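Local coordinates for predicted protein (Acinetobacter sp. RUH2624, PDB 4MEA) that hydrolyses epoxides as a secreted Cif virulence factor of the alpha/beta hydrolase fold, at the interface of chains A and B. Coordinates in Å, arbitrary orientation; residue numbers count along the deposited sequence, not the author numbering. Chains: chain A/B, Predicted protein.

Contacts 1 and 2 lie about 17 Å apart, measured between the centres of their C-alpha atoms, on one two-fold symmetric interface, so each recurs with the chains exchanged. Helix 181-185 joins them: in chain A it supplies A:Phe183 to contact 1 and A:Trp181 to contact 2, while its copy in chain B brings B:Gly184 and B:Tyr185 to contact 2. Each contact is dominated by an aromatic residue of chain B, B:Tyr172 in contact 1 and B:Phe188 in contact 2, inserted among groups of chain A. With the twins, this would give the pair four aromatic insertions, plausibly supporting a dimer also in solution.

Contact 1: the interface of chains A and B. Residues chain A 167, 183-184, 187, 243-244, 246-247, 250; chain B 172-174.
B:Tyr172, from the short strand 172-173, pushes its whole phenol into chain A, between A:Phe167 on one flank and the end of helix 181-185 on the other, and its tip reaches the start of helix 246-258. It buries 102 Å², more than any other residue of the patch, and in the deposited pair this insertion probably helps fix the two chains. CG stands anti to the backbone N (chi1 -174°), which carries the ring away from its own strand and across to chain A.

The packing is dense along the A:Phe167 flank. Here the CE1 corner of A:Phe167 meets CE2 of B:Tyr172 at 3.6 Å, and the same phenyl ring lies over the peptide that joins B:Thr173 to B:Ala174. Its CZ touches CA of B:Ala174 at 3.6 Å. The opposite face of this ring is backed by CD1 of A:Ile250 and its edge by CB of A:Ala247, so neighbours in its own chain support it against the partner. At the root of the tyrosine side chain, CB of A:Phe183 meets CB of B:Tyr172 at 3.7 Å. The hydroxyl OG of A:Ser187 lies 3.3 Å from CE1 of B:Tyr172. That hydroxyl is already committed within chain A, donating to the carbonyl O of A:Phe183 (2.8 Å) in the carbonyl plane, with a C=O...OG angle of 151°.

Towards the phenol tip the contact becomes polar and looser. The backbone N of A:Ala247, in the first turn of its helix, donates to OH of B:Tyr172 at 3.0 Å, a weak bond bent to 130° at the hydrogen. The N-terminal end of that helix may stabilise partial negative charge on the phenol oxygen. A:Tyr243 and A:Arg244 each give up little surface here, and contact through A:Arg244 is partly mediated by solvent: an ordered water in the plane of the phenol ring sits 2.8 Å from OH of B:Tyr172 and 2.9 Å from the backbone O of A:Arg244.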
ATOM      1  N   PHE A 167       2.564  13.412   1.268  1.00  6.72           N
ATOM      2  CA  PHE A 167       2.339  13.222  -0.159  1.00  8.05           C
ATOM      3  C   PHE A 167       3.605  12.688  -0.832  1.00 11.77           C
ATOM      4  O   PHE A 167       3.669  12.569  -2.066  1.00  9.39           O
ATOM      5  CB  PHE A 167       1.944  14.545  -0.823  1.00  7.19           C
ATOM      6  CG  PHE A 167       0.560  15.016  -0.467  1.00 10.99           C
ATOM      7  CD1 PHE A 167      -0.443  14.110  -0.182  1.00  7.90           C
ATOM      8  CD2 PHE A 167       0.266  16.371  -0.423  1.00 17.66           C
ATOM      9  CE1 PHE A 167      -1.729  14.544   0.145  1.00 17.09           C
ATOM     10  CE2 PHE A 167      -1.018  16.816  -0.104  1.00 16.40           C
ATOM     11  CZ  PHE A 167      -2.012  15.902   0.181  1.00 14.90           C
ATOM     12  N   PHE A 183      -0.804   4.489   3.750  1.00  7.20           N
ATOM     13  CA  PHE A 183      -1.608   5.690   3.548  1.00 11.31           C
ATOM     14  C   PHE A 183      -2.435   5.550   2.266  1.00  9.36           C
ATOM     15  O   PHE A 183      -3.549   6.078   2.173  1.00 11.58           O
ATOM     16  CB  PHE A 183      -0.750   6.965   3.504  1.00  7.56           C
ATOM     17  CG  PHE A 183      -0.062   7.296   4.808  1.00 14.71           C
ATOM     18  CD1 PHE A 183      -0.772   7.835   5.870  1.00 16.42           C
ATOM     19  CD2 PHE A 183       1.304   7.101   4.957  1.00 16.96           C
ATOM     20  CE1 PHE A 183      -0.140   8.156   7.070  1.00 12.72           C
ATOM     21  CE2 PHE A 183       1.940   7.425   6.150  1.00 15.09           C
ATOM     22  CZ  PHE A 183       1.210   7.956   7.210  1.00 15.69           C
ATOM     23  N   GLY A 184      -1.892   4.825   1.288  1.00  8.29           N
ATOM     24  CA  GLY A 184      -2.613   4.554   0.054  1.00  5.50           C
ATOM     25  C   GLY A 184      -3.637   3.441   0.192  1.00  8.22           C
ATOM     26  O   GLY A 184      -4.802   3.599  -0.183  1.00  5.96           O
ATOM     27  N   SER A 187      -6.786   4.321   2.098  1.00  6.05           N
ATOM     28  CA  SER A 187      -7.694   5.286   1.489  1.00 11.18           C
ATOM     29  C   SER A 187      -8.163   4.854   0.101  1.00 11.81           C
ATOM     30  O   SER A 187      -8.735   5.650  -0.641  1.00  8.89           O
ATOM     31  CB  SER A 187      -7.049   6.679   1.434  1.00 12.23           C
ATOM     32  OG  SER A 187      -5.823   6.663   0.717  1.00 11.24           O
ATOM     33  N   TYR A 243      -7.622   8.119   7.195  1.00  5.69           N
ATOM     34  CA  TYR A 243      -6.723   8.011   6.056  1.00  3.47           C
ATOM     35  C   TYR A 243      -7.299   8.666   4.802  1.00  9.26           C
ATOM     36  O   TYR A 243      -6.575   9.359   4.078  1.00  8.77           O
ATOM     37  CB  TYR A 243      -6.284   6.551   5.831  1.00  5.96           C
ATOM     38  CG  TYR A 243      -5.414   6.064   6.970  1.00 10.19           C
ATOM     39  CD1 TYR A 243      -4.034   6.248   6.942  1.00  8.03           C
ATOM     40  CD2 TYR A 243      -5.978   5.477   8.104  1.00 11.03           C
ATOM     41  CE1 TYR A 243      -3.230   5.835   8.006  1.00 10.64           C
ATOM     42  CE2 TYR A 243      -5.180   5.060   9.176  1.00 10.67           C
ATOM     43  CZ  TYR A 243      -3.810   5.241   9.117  1.00  6.44           C
ATOM     44  OH  TYR A 243      -3.012   4.835  10.169  1.00 12.41           O
ATOM     45  N   ARG A 244      -8.594   8.475   4.556  1.00 11.15           N
ATOM     46  CA  ARG A 244      -9.278   9.184   3.462  1.00  8.75           C
ATOM     47  C   ARG A 244      -9.183  10.693   3.662  1.00 11.10           C
ATOM     48  O   ARG A 244      -9.104  11.465   2.697  1.00  9.63           O
ATOM     49  CB  ARG A 244     -10.764   8.797   3.393  1.00  7.95           C
ATOM     50  CG  ARG A 244     -11.022   7.355   3.054  1.00 10.94           C
ATOM     51  CD  ARG A 244     -12.522   7.079   2.853  1.00 11.80           C
ATOM     52  NE  ARG A 244     -13.316   7.102   4.083  1.00  8.47           N
ATOM     53  CZ  ARG A 244     -13.436   6.081   4.932  1.00 13.74           C
ATOM     54  NH1 ARG A 244     -12.775   4.949   4.720  1.00 10.15           N
ATOM     55  NH2 ARG A 244     -14.207   6.198   6.009  1.00 11.46           N
ATOM     56  N   HIS A 246      -6.771  12.390   5.082  1.00 12.35           N
ATOM     57  CA  HIS A 246      -5.411  12.913   5.262  1.00  6.15           C
ATOM     58  C   HIS A 246      -5.077  14.107   4.345  1.00 11.00           C
ATOM     59  O   HIS A 246      -4.349  15.020   4.748  1.00 12.90           O
ATOM     60  CB  HIS A 246      -4.356  11.803   5.129  1.00  6.97           C
ATOM     61  CG  HIS A 246      -3.951  11.185   6.440  1.00 12.87           C
ATOM     62  ND1 HIS A 246      -3.548   9.871   6.549  1.00 14.10           N
ATOM     63  CD2 HIS A 246      -3.861  11.708   7.687  1.00  6.82           C
ATOM     64  CE1 HIS A 246      -3.244   9.605   7.809  1.00 16.81           C
ATOM     65  NE2 HIS A 246      -3.421  10.704   8.521  1.00  8.41           N
ATOM     66  N   ALA A 247      -5.596  14.114   3.120  1.00 10.36           N
ATOM     67  CA  ALA A 247      -5.291  15.222   2.225  1.00 16.34           C
ATOM     68  C   ALA A 247      -5.855  16.506   2.833  1.00 21.81           C
ATOM     69  O   ALA A 247      -5.222  17.560   2.767  1.00 16.17           O
ATOM     70  CB  ALA A 247      -5.841  14.981   0.824  1.00 11.36           C
ATOM     71  N   ILE A 250      -3.735  17.533   5.848  1.00 15.42           N
ATOM     72  CA  ILE A 250      -2.474  18.082   5.372  1.00 12.39           C
ATOM     73  C   ILE A 250      -2.643  19.552   5.039  1.00 11.90           C
ATOM     74  O   ILE A 250      -1.849  20.395   5.466  1.00 12.17           O
ATOM     75  CB  ILE A 250      -1.962  17.320   4.133  1.00 15.12           C
ATOM     76  CG1 ILE A 250      -1.447  15.939   4.555  1.00 15.72           C
ATOM     77  CG2 ILE A 250      -0.873  18.131   3.419  1.00 14.99           C
ATOM     78  CD1 ILE A 250      -1.299  14.948   3.413  1.00 14.39           C
TER
ATOM     79  N   TYR B 172       0.783   7.986  -1.139  1.00  3.28           N
ATOM     80  CA  TYR B 172      -0.425   8.813  -1.044  1.00 11.04           C
ATOM     81  C   TYR B 172      -0.183  10.166  -1.702  1.00 15.60           C
ATOM     82  O   TYR B 172       0.923  10.697  -1.639  1.00 10.05           O
ATOM     83  CB  TYR B 172      -0.813   8.990   0.428  1.00  4.82           C
ATOM     84  CG  TYR B 172      -2.126   9.706   0.682  1.00  7.53           C
ATOM     85  CD1 TYR B 172      -3.339   9.105   0.373  1.00  6.67           C
ATOM     86  CD2 TYR B 172      -2.152  10.962   1.287  1.00  7.37           C
ATOM     87  CE1 TYR B 172      -4.546   9.741   0.622  1.00  7.98           C
ATOM     88  CE2 TYR B 172      -3.353  11.615   1.532  1.00 10.90           C
ATOM     89  CZ  TYR B 172      -4.550  10.995   1.204  1.00 16.45           C
ATOM     90  OH  TYR B 172      -5.752  11.637   1.458  1.00  9.61           O
ATOM     91  N   THR B 173      -1.219  10.719  -2.327  1.00 10.30           N
ATOM     92  CA  THR B 173      -1.089  12.001  -3.011  1.00  9.53           C
ATOM     93  C   THR B 173      -2.314  12.876  -2.756  1.00 10.12           C
ATOM     94  O   THR B 173      -3.279  12.447  -2.121  1.00 11.00           O
ATOM     95  CB  THR B 173      -0.943  11.831  -4.539  1.00 10.41           C
ATOM     96  OG1 THR B 173      -2.229  11.549  -5.113  1.00 12.32           O
ATOM     97  CG2 THR B 173       0.046  10.725  -4.876  1.00 12.59           C
ATOM     98  N   ALA B 174      -2.272  14.099  -3.268  1.00 11.81           N
ATOM     99  CA  ALA B 174      -3.366  15.042  -3.083  1.00 16.05           C
ATOM    100  C   ALA B 174      -4.619  14.538  -3.789  1.00 20.75           C
ATOM    101  O   ALA B 174      -5.732  14.963  -3.474  1.00 19.11           O
ATOM    102  CB  ALA B 174      -2.978  16.417  -3.602  1.00 18.69           C
TER
HETATM  103  O   HOH W   1      -7.969  10.572   0.178  1.00 10.82           O

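Contact 2: the interface of chains A and B. Residues chain A 177, 181, 203, 206-207, 210-211; chain B 184-185, 188, 191.
The phenyl ring of B:Phe188 is held between A:Trp181 and A:Tyr206, and these three residues bury 112, 48 and 32 Å² respectively. B:Phe188 extends from the loop that precedes helix 191-198, with CG anti to the backbone N (chi1 -174°), an orientation that directs the ring into chain A.

On one face of that ring A:Tyr206, from helix 200-211, presents an edge: the planes stand at 90°, and CD2 of A:Tyr206 comes to 3.5 Å from CZ of B:Phe188. On the opposite face the indole of A:Trp181 brings CZ2 over the centre, 3.5 Å from CD2 of B:Phe188. At the far rim the hydroxyl OH of A:Tyr211 approaches CE1 of B:Phe188 at 3.6 Å.

A:Trp181 also receives the backbone of B:Gly184 and B:Tyr185 over one face of its indole. CA of B:Gly184 lies 3.6 Å from CB of A:Trp181, and the B:Tyr185 ring crosses the six-membered end. B:Ile191 lies under one face of the A:Tyr206 ring near its rim, its CG1 3.7 Å from CD2 of that tyrosine, and also borders A:Phe203. Within chain A, OG1 of A:Thr210 sits over the rim of the opposite face while donating to the backbone O of A:Tyr206.

No hydrogen bond crosses this patch. Its apolar insertion may help hold and align the two chains of the deposited pair, and would do so in solution if the dimer also forms there.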
ATOM      1  N   PRO A 177       8.275  -2.906   1.926  1.00  6.80           N
ATOM      2  CA  PRO A 177       7.174  -1.928   1.981  1.00  6.51           C
ATOM      3  C   PRO A 177       7.554  -0.681   2.779  1.00  9.42           C
ATOM      4  O   PRO A 177       8.129  -0.789   3.862  1.00 11.52           O
ATOM      5  CB  PRO A 177       6.059  -2.705   2.688  1.00  6.89           C
ATOM      6  CG  PRO A 177       6.315  -4.135   2.282  1.00  4.61           C
ATOM      7  CD  PRO A 177       7.827  -4.270   2.273  1.00  7.59           C
ATOM      8  N   TRP A 181       3.061   3.204   2.035  1.00  4.19           N
ATOM      9  CA  TRP A 181       2.120   2.265   1.403  1.00  3.87           C
ATOM     10  C   TRP A 181       0.763   2.203   2.103  1.00 10.59           C
ATOM     11  O   TRP A 181      -0.283   2.196   1.442  1.00  7.33           O
ATOM     12  CB  TRP A 181       2.718   0.855   1.184  1.00  3.12           C
ATOM     13  CG  TRP A 181       2.587  -0.121   2.345  1.00  4.41           C
ATOM     14  CD1 TRP A 181       3.556  -0.439   3.266  1.00  8.80           C
ATOM     15  CD2 TRP A 181       1.435  -0.918   2.689  1.00 11.08           C
ATOM     16  NE1 TRP A 181       3.070  -1.359   4.171  1.00  7.61           N
ATOM     17  CE2 TRP A 181       1.777  -1.675   3.836  1.00 12.15           C
ATOM     18  CE3 TRP A 181       0.150  -1.058   2.144  1.00  3.02           C
ATOM     19  CZ2 TRP A 181       0.879  -2.550   4.450  1.00  7.59           C
ATOM     20  CZ3 TRP A 181      -0.740  -1.933   2.755  1.00  5.01           C
ATOM     21  CH2 TRP A 181      -0.370  -2.669   3.897  1.00 10.75           C
ATOM     22  N   PHE A 203      -4.700  -9.838   9.304  1.00  8.43           N
ATOM     23  CA  PHE A 203      -4.075  -8.567   8.934  1.00 12.28           C
ATOM     24  C   PHE A 203      -3.323  -7.902  10.084  1.00 10.01           C
ATOM     25  O   PHE A 203      -2.155  -7.538   9.938  1.00  6.80           O
ATOM     26  CB  PHE A 203      -5.074  -7.556   8.347  1.00  7.81           C
ATOM     27  CG  PHE A 203      -4.420  -6.241   7.959  1.00  7.28           C
ATOM     28  CD1 PHE A 203      -3.809  -6.099   6.723  1.00  6.90           C
ATOM     29  CD2 PHE A 203      -4.369  -5.175   8.856  1.00  4.78           C
ATOM     30  CE1 PHE A 203      -3.181  -4.917   6.370  1.00  7.83           C
ATOM     31  CE2 PHE A 203      -3.748  -3.981   8.505  1.00  7.45           C
ATOM     32  CZ  PHE A 203      -3.153  -3.853   7.259  1.00  9.37           C
ATOM     33  N   TYR A 206      -0.059  -9.576  11.628  1.00  7.42           N
ATOM     34  CA  TYR A 206       1.112  -9.319  10.794  1.00  7.32           C
ATOM     35  C   TYR A 206       1.513  -7.838  10.857  1.00  7.64           C
ATOM     36  O   TYR A 206       2.678  -7.504  11.084  1.00  8.31           O
ATOM     37  CB  TYR A 206       0.867  -9.766   9.342  1.00  6.34           C
ATOM     38  CG  TYR A 206       2.124  -9.698   8.509  1.00  6.79           C
ATOM     39  CD1 TYR A 206       3.032 -10.751   8.505  1.00  9.43           C
ATOM     40  CD2 TYR A 206       2.420  -8.564   7.760  1.00  9.34           C
ATOM     41  CE1 TYR A 206       4.196 -10.682   7.767  1.00 12.67           C
ATOM     42  CE2 TYR A 206       3.575  -8.484   7.020  1.00  7.94           C
ATOM     43  CZ  TYR A 206       4.462  -9.546   7.029  1.00 10.06           C
ATOM     44  OH  TYR A 206       5.619  -9.458   6.284  1.00 15.61           O
ATOM     45  N   PHE A 207       0.539  -6.952  10.676  1.00  5.91           N
ATOM     46  CA  PHE A 207       0.776  -5.509  10.735  1.00  5.32           C
ATOM     47  C   PHE A 207       1.411  -5.071  12.067  1.00  9.53           C
ATOM     48  O   PHE A 207       2.439  -4.385  12.082  1.00  9.49           O
ATOM     49  CB  PHE A 207      -0.552  -4.767  10.522  1.00  7.88           C
ATOM     50  CG  PHE A 207      -0.421  -3.268  10.474  1.00 10.66           C
ATOM     51  CD1 PHE A 207      -0.286  -2.607   9.262  1.00 11.65           C
ATOM     52  CD2 PHE A 207      -0.467  -2.519  11.643  1.00  7.65           C
ATOM     53  CE1 PHE A 207      -0.177  -1.216   9.219  1.00 10.95           C
ATOM     54  CE2 PHE A 207      -0.365  -1.135  11.618  1.00  5.81           C
ATOM     55  CZ  PHE A 207      -0.218  -0.478  10.401  1.00 12.00           C
ATOM     56  N   THR A 210       4.953  -6.496  12.554  1.00  8.19           N
ATOM     57  CA  THR A 210       5.874  -5.840  11.621  1.00  7.29           C
ATOM     58  C   THR A 210       6.441  -4.544  12.182  1.00  9.77           C
ATOM     59  O   THR A 210       7.633  -4.268  12.068  1.00 11.14           O
ATOM     60  CB  THR A 210       5.177  -5.529  10.263  1.00  6.59           C
ATOM     61  OG1 THR A 210       4.970  -6.753   9.553  1.00  7.55           O
ATOM     62  CG2 THR A 210       6.047  -4.616   9.397  1.00 10.18           C
ATOM     63  N   TYR A 211       5.575  -3.746  12.788  1.00 10.45           N
ATOM     64  CA  TYR A 211       6.044  -2.451  13.247  0.56 12.65           C
ATOM     65  C   TYR A 211       6.568  -2.501  14.681  1.00 11.77           C
ATOM     66  O   TYR A 211       7.097  -1.510  15.183  1.00 14.53           O
ATOM     67  CB  TYR A 211       4.991  -1.371  12.992  0.56 17.12           C
ATOM     68  CG  TYR A 211       4.572  -1.372  11.537  0.56 13.95           C
ATOM     69  CD1 TYR A 211       5.437  -0.929  10.543  0.56 20.49           C
ATOM     70  CD2 TYR A 211       3.335  -1.858  11.153  0.56 17.56           C
ATOM     71  CE1 TYR A 211       5.066  -0.950   9.206  0.56 19.63           C
ATOM     72  CE2 TYR A 211       2.957  -1.885   9.822  0.56 13.78           C
ATOM     73  CZ  TYR A 211       3.822  -1.432   8.860  0.56 18.62           C
ATOM     74  OH  TYR A 211       3.430  -1.459   7.548  0.56 19.87           O
TER
ATOM     75  N   GLY B 184       4.043  -1.487  -2.189  1.00  1.99           N
ATOM     76  CA  GLY B 184       4.176  -1.842  -0.788  1.00  1.69           C
ATOM     77  C   GLY B 184       3.186  -2.911  -0.336  1.00  6.92           C
ATOM     78  O   GLY B 184       3.570  -3.862   0.329  1.00  5.49           O
ATOM     79  N   TYR B 185       1.910  -2.765  -0.680  1.00  7.29           N
ATOM     80  CA  TYR B 185       0.910  -3.769  -0.282  1.00  2.53           C
ATOM     81  C   TYR B 185       1.244  -5.143  -0.857  1.00  6.01           C
ATOM     82  O   TYR B 185       1.127  -6.160  -0.167  1.00  5.75           O
ATOM     83  CB  TYR B 185      -0.484  -3.332  -0.738  1.00  5.51           C
ATOM     84  CG  TYR B 185      -1.608  -4.317  -0.466  1.00  5.17           C
ATOM     85  CD1 TYR B 185      -1.811  -4.843   0.803  1.00  6.25           C
ATOM     86  CD2 TYR B 185      -2.493  -4.684  -1.479  1.00  3.50           C
ATOM     87  CE1 TYR B 185      -2.860  -5.724   1.056  1.00 10.49           C
ATOM     88  CE2 TYR B 185      -3.532  -5.564  -1.245  1.00  6.59           C
ATOM     89  CZ  TYR B 185      -3.714  -6.083   0.031  1.00  8.14           C
ATOM     90  OH  TYR B 185      -4.751  -6.963   0.284  1.00  8.96           O
ATOM     91  N   PHE B 188       4.084  -6.966   1.075  1.00  5.11           N
ATOM     92  CA  PHE B 188       3.875  -6.949   2.526  1.00  4.96           C
ATOM     93  C   PHE B 188       3.542  -8.365   2.998  1.00  7.85           C
ATOM     94  O   PHE B 188       2.379  -8.738   3.056  1.00  6.10           O
ATOM     95  CB  PHE B 188       2.715  -5.989   2.815  1.00  3.65           C
ATOM     96  CG  PHE B 188       2.438  -5.740   4.278  1.00  6.69           C
ATOM     97  CD1 PHE B 188       3.380  -5.125   5.093  1.00  8.94           C
ATOM     98  CD2 PHE B 188       1.192  -6.055   4.820  1.00 11.35           C
ATOM     99  CE1 PHE B 188       3.097  -4.858   6.433  1.00 10.62           C
ATOM    100  CE2 PHE B 188       0.908  -5.790   6.155  1.00 12.74           C
ATOM    101  CZ  PHE B 188       1.865  -5.186   6.957  1.00  6.95           C
ATOM    102  N   ILE B 191       0.287 -11.141   2.822  1.00  4.46           N
ATOM    103  CA  ILE B 191      -1.024 -10.549   3.129  1.00  6.54           C
ATOM    104  C   ILE B 191      -1.931 -10.293   1.910  1.00  7.31           C
ATOM    105  O   ILE B 191      -3.123 -10.635   1.935  1.00  9.25           O
ATOM    106  CB  ILE B 191      -0.883  -9.270   3.994  1.00  7.95           C
ATOM    107  CG1 ILE B 191      -0.210  -9.613   5.329  1.00  7.47           C
ATOM    108  CG2 ILE B 191      -2.242  -8.602   4.226  1.00  8.82           C
ATOM    109  CD1 ILE B 191      -0.813 -10.838   6.044  1.00  6.50           C
TER